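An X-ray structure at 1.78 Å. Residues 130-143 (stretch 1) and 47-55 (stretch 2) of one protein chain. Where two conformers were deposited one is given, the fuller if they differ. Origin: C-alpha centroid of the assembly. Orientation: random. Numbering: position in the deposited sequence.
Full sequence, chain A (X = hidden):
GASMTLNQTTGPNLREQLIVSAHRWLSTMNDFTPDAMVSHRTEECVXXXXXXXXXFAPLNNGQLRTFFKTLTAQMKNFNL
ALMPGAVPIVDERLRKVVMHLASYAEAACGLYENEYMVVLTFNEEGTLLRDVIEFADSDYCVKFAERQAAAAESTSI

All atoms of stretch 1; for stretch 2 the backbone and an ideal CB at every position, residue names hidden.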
# COMPACT_ATOMS: atom_id res chain seq x y z
N ARG A 130 4.38 14.45 9.02
CA ARG A 130 3.13 15.21 9.14
C ARG A 130 1.89 14.39 8.81
O ARG A 130 0.78 14.84 9.09
CB ARG A 130 3.17 16.47 8.26
CG ARG A 130 3.06 16.20 6.76
CD ARG A 130 3.04 17.50 5.95
NE ARG A 130 1.87 18.33 6.29
CZ ARG A 130 1.66 19.55 5.80
NH1 ARG A 130 0.58 20.25 6.15
NH2 ARG A 130 2.53 20.05 4.94
N ASP A 131 2.05 13.18 8.26
CA ASP A 131 0.91 12.34 7.96
C ASP A 131 1.41 10.92 7.73
O ASP A 131 2.47 10.74 7.14
CB ASP A 131 0.15 12.82 6.71
CG ASP A 131 -1.14 12.05 6.49
OD1 ASP A 131 -2.11 12.33 7.23
OD2 ASP A 131 -1.20 11.18 5.59
N VAL A 132 0.64 9.94 8.19
CA VAL A 132 0.90 8.53 7.89
C VAL A 132 -0.41 7.88 7.47
O VAL A 132 -1.39 7.94 8.21
CB VAL A 132 1.45 7.76 9.10
CG1 VAL A 132 1.88 6.37 8.66
CG2 VAL A 132 2.57 8.49 9.71
N ILE A 133 -0.41 7.22 6.31
CA ILE A 133 -1.46 6.26 5.98
C ILE A 133 -0.89 4.87 6.20
O ILE A 133 0.17 4.55 5.65
CB ILE A 133 -1.94 6.38 4.53
CG1 ILE A 133 -2.46 7.77 4.24
CG2 ILE A 133 -2.99 5.29 4.23
CD1 ILE A 133 -2.70 7.97 2.77
N GLU A 134 -1.58 4.05 6.97
CA GLU A 134 -1.15 2.69 7.25
C GLU A 134 -2.18 1.73 6.67
O GLU A 134 -3.21 1.45 7.29
CB GLU A 134 -0.94 2.47 8.74
CG GLU A 134 0.24 3.23 9.29
CD GLU A 134 0.39 3.10 10.79
OE1 GLU A 134 -0.55 2.61 11.46
OE2 GLU A 134 1.45 3.52 11.32
N PHE A 135 -1.91 1.23 5.46
CA PHE A 135 -2.83 0.32 4.77
C PHE A 135 -2.46 -1.11 5.14
O PHE A 135 -1.47 -1.65 4.65
CB PHE A 135 -2.73 0.56 3.26
CG PHE A 135 -3.88 -0.02 2.46
CD1 PHE A 135 -4.02 -1.39 2.31
CD2 PHE A 135 -4.79 0.82 1.83
CE1 PHE A 135 -5.08 -1.94 1.56
CE2 PHE A 135 -5.86 0.28 1.08
CZ PHE A 135 -6.00 -1.09 0.96
N ALA A 136 -3.25 -1.72 6.02
CA ALA A 136 -2.95 -3.03 6.60
C ALA A 136 -3.57 -4.17 5.79
O ALA A 136 -4.47 -3.97 4.97
CB ALA A 136 -3.45 -3.10 8.04
N ASP A 137 -3.05 -5.37 6.03
CA ASP A 137 -3.70 -6.63 5.66
C ASP A 137 -4.95 -6.75 6.53
O ASP A 137 -4.86 -7.13 7.70
CB ASP A 137 -2.72 -7.78 5.87
CG ASP A 137 -3.30 -9.16 5.51
OD1 ASP A 137 -4.53 -9.35 5.41
OD2 ASP A 137 -2.49 -10.09 5.35
N SER A 138 -6.11 -6.40 5.98
CA SER A 138 -7.29 -6.28 6.82
C SER A 138 -7.81 -7.65 7.26
O SER A 138 -8.31 -7.80 8.38
CB SER A 138 -8.38 -5.52 6.07
OG SER A 138 -8.53 -6.04 4.75
N ASP A 139 -7.71 -8.66 6.39
CA ASP A 139 -8.08 -10.01 6.81
C ASP A 139 -7.27 -10.43 8.02
O ASP A 139 -7.81 -10.99 8.98
CB ASP A 139 -7.89 -11.02 5.68
CG ASP A 139 -8.21 -12.45 6.11
OD1 ASP A 139 -9.33 -12.67 6.62
OD2 ASP A 139 -7.35 -13.35 5.97
N TYR A 140 -5.96 -10.16 8.01
CA TYR A 140 -5.14 -10.52 9.15
C TYR A 140 -5.57 -9.74 10.39
O TYR A 140 -5.61 -10.29 11.49
CB TYR A 140 -3.66 -10.30 8.85
CG TYR A 140 -2.82 -10.95 9.91
CD1 TYR A 140 -2.46 -12.28 9.80
CD2 TYR A 140 -2.43 -10.26 11.05
CE1 TYR A 140 -1.71 -12.90 10.78
CE2 TYR A 140 -1.68 -10.87 12.03
CZ TYR A 140 -1.32 -12.19 11.89
OH TYR A 140 -0.58 -12.81 12.87
N CYS A 141 -5.91 -8.46 10.20
CA CYS A 141 -6.36 -7.61 11.31
C CYS A 141 -7.60 -8.21 11.98
O CYS A 141 -7.68 -8.29 13.21
CB CYS A 141 -6.69 -6.23 10.76
SG CYS A 141 -5.22 -5.19 10.59
N VAL A 142 -8.57 -8.61 11.17
CA VAL A 142 -9.82 -9.16 11.68
C VAL A 142 -9.58 -10.50 12.34
O VAL A 142 -10.09 -10.78 13.43
CB VAL A 142 -10.85 -9.28 10.53
CG1 VAL A 142 -12.12 -9.94 11.03
CG2 VAL A 142 -11.15 -7.90 9.94
N LYS A 143 -8.78 -11.36 11.70
CA LYS A 143 -8.48 -12.66 12.28
C LYS A 143 -7.71 -12.52 13.59
O LYS A 143 -7.94 -13.27 14.54
CB LYS A 143 -7.70 -13.51 11.28
CG LYS A 143 -8.53 -13.96 10.09
CD LYS A 143 -7.86 -15.10 9.38
CE LYS A 143 -8.55 -15.44 8.07
NZ LYS A 143 -9.99 -15.04 8.05
N UNK A 47 -2.12 9.55 12.22
CA UNK A 47 -1.96 8.24 11.61
C UNK A 47 -3.33 7.79 11.15
O UNK A 47 -4.29 7.78 11.94
CB UNK A 47 -1.33 7.23 12.58
N UNK A 48 -3.45 7.44 9.86
CA UNK A 48 -4.74 7.10 9.27
C UNK A 48 -4.77 5.62 8.93
O UNK A 48 -4.17 5.20 7.94
CB UNK A 48 -5.01 7.94 8.02
N UNK A 49 -5.46 4.79 9.72
CA UNK A 49 -5.60 3.38 9.34
C UNK A 49 -6.40 3.24 8.06
O UNK A 49 -7.34 3.99 7.80
CB UNK A 49 -6.27 2.58 10.46
N UNK A 50 -6.01 2.26 7.25
CA UNK A 50 -6.69 1.93 6.01
C UNK A 50 -6.60 0.42 5.84
O UNK A 50 -5.74 -0.21 6.47
CB UNK A 50 -6.08 2.67 4.82
N UNK A 51 -7.47 -0.19 5.03
CA UNK A 51 -8.55 0.37 4.21
C UNK A 51 -9.73 0.85 5.04
O UNK A 51 -9.78 0.59 6.24
CB UNK A 51 -9.03 -0.67 3.20
N UNK A 52 -10.66 1.56 4.39
CA UNK A 52 -11.82 2.11 5.10
C UNK A 52 -12.65 1.03 5.77
O UNK A 52 -13.32 1.30 6.78
CB UNK A 52 -12.70 2.91 4.13
N UNK A 53 -12.66 -0.19 5.21
CA UNK A 53 -13.49 -1.25 5.76
C UNK A 53 -13.13 -1.62 7.20
O UNK A 53 -13.97 -2.17 7.91
CB UNK A 53 -13.38 -2.49 4.87
N UNK A 54 -11.91 -1.33 7.65
CA UNK A 54 -11.58 -1.59 9.04
C UNK A 54 -12.34 -0.68 9.99
O UNK A 54 -12.48 -1.02 11.17
CB UNK A 54 -10.07 -1.43 9.26
N UNK A 55 -12.81 0.47 9.51
CA UNK A 55 -13.69 1.34 10.26
C UNK A 55 -13.03 2.26 11.26
O UNK A 55 -13.73 2.83 12.12
CB UNK A 55 -14.72 0.48 11.00

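Positions 47 to 50 form a strand parallel to strand 130-136. The extended backbone sends successive side chains to alternate faces of the sheet.

Position 47 pairs with Val132, and its CB lies on the face that carries Val132 and Glu134. The ideal CB is 4.8 Å from Glu134 OE2. A beta-branched or small polar residue would suit this place, and so would a longer polar one. The residue is Thr47. Its CG2 is 3.4 Å from Glu134 OE1. A water joins the two side chains, 2.8 Å from Thr47 OG1 and donating to Glu134 OE2 at 2.7 Å.

Position 48 pairs with Ile133, and its CB points to the other face. Its N and O both bond to the strand of stretch 1: its N donates to Val132 O (2.7 Å), and its O accepts from Glu134 N (3.0 Å). Farther along lies the carboxylate of Asp131, which invites a long basic side chain; lysine or arginine could answer it. The residue is Arg48. Its NE donates to Asp131 OD1 at 2.6 Å in a salt bridge, and NH2 adds a weak bond to the same Asp131 OD1 at 3.3 Å. The chain passes Ile133, with Arg48 CD 4.1 Å from Ile133 CG1.

Position 49 pairs with Glu134. Its N makes no hydrogen bond to stretch 1, and phi is -65°. Many residues would fit, proline among them. It is Pro49, which touches stretch 1 lightly: its CA is 3.7 Å from Glu134 O.

Position 50 pairs with Phe135. The ideal CB is 3.7 Å from Phe135 CD2 and 4.1 Å from Ile133 CG2, so a small apolar residue suits. It is Ala50, whose CB packs against both. Its N donates to Glu134 O (2.9 Å), and its O accepts from Ala136 N (2.9 Å).

Position 51 follows a cis peptide bond, which strongly favours proline. The ideal CB is 3.8 Å from Phe135 CZ, so an apolar residue fits. Pro51 lays its CD over the ring face, 4.1 Å from the centroid of the Phe135 ring, a CH-pi contact.

Position 52 points away and would accept many residues; it is Arg52. Position 53 points toward stretch 1 but has nothing of it within 5.5 Å of the ideal CB. A small polar residue is reasonable: Ser53.

Position 54 starts sideways, near the first helical turns. A branched apolar chain could reach them. Leu54 does: its CD2 lies 3.8 Å from Ser138 CB and 4.0 Å from Cys141 CB.

Position 55 has a phi of 82°, which favours glycine. It is Gly55.

Stretch 2, residues 47-55: TRPAPRSLG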
# COMPACT_ATOMS: atom_id res chain seq x y z
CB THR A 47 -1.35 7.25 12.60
OG1 THR A 47 0.02 7.60 12.86
CG2 THR A 47 -1.42 5.83 12.06
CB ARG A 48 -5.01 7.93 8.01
CG ARG A 48 -4.64 9.40 8.10
CD ARG A 48 -4.75 10.03 6.72
NE ARG A 48 -4.50 11.47 6.75
CZ ARG A 48 -5.43 12.38 6.98
NH1 ARG A 48 -6.69 12.01 7.20
NH2 ARG A 48 -5.11 13.67 6.99
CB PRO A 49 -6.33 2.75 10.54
CG PRO A 49 -6.16 3.73 11.66
CD PRO A 49 -6.09 5.08 11.02
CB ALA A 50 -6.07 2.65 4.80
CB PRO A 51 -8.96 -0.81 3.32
CG PRO A 51 -8.62 -2.03 4.13
CD PRO A 51 -7.32 -1.64 4.83
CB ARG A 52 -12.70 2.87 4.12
CG ARG A 52 -12.17 4.20 3.68
CD ARG A 52 -13.37 5.01 3.23
NE ARG A 52 -13.01 6.17 2.46
CZ ARG A 52 -13.88 6.88 1.75
NH1 ARG A 52 -15.16 6.51 1.73
NH2 ARG A 52 -13.48 7.93 1.07
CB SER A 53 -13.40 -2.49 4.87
OG SER A 53 -12.10 -3.06 4.94
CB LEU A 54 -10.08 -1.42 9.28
CG LEU A 54 -9.23 -2.51 8.64
CD1 LEU A 54 -7.76 -2.14 8.74
CD2 LEU A 54 -9.52 -3.84 9.33
O HOH W 1 1.74 5.42 13.26
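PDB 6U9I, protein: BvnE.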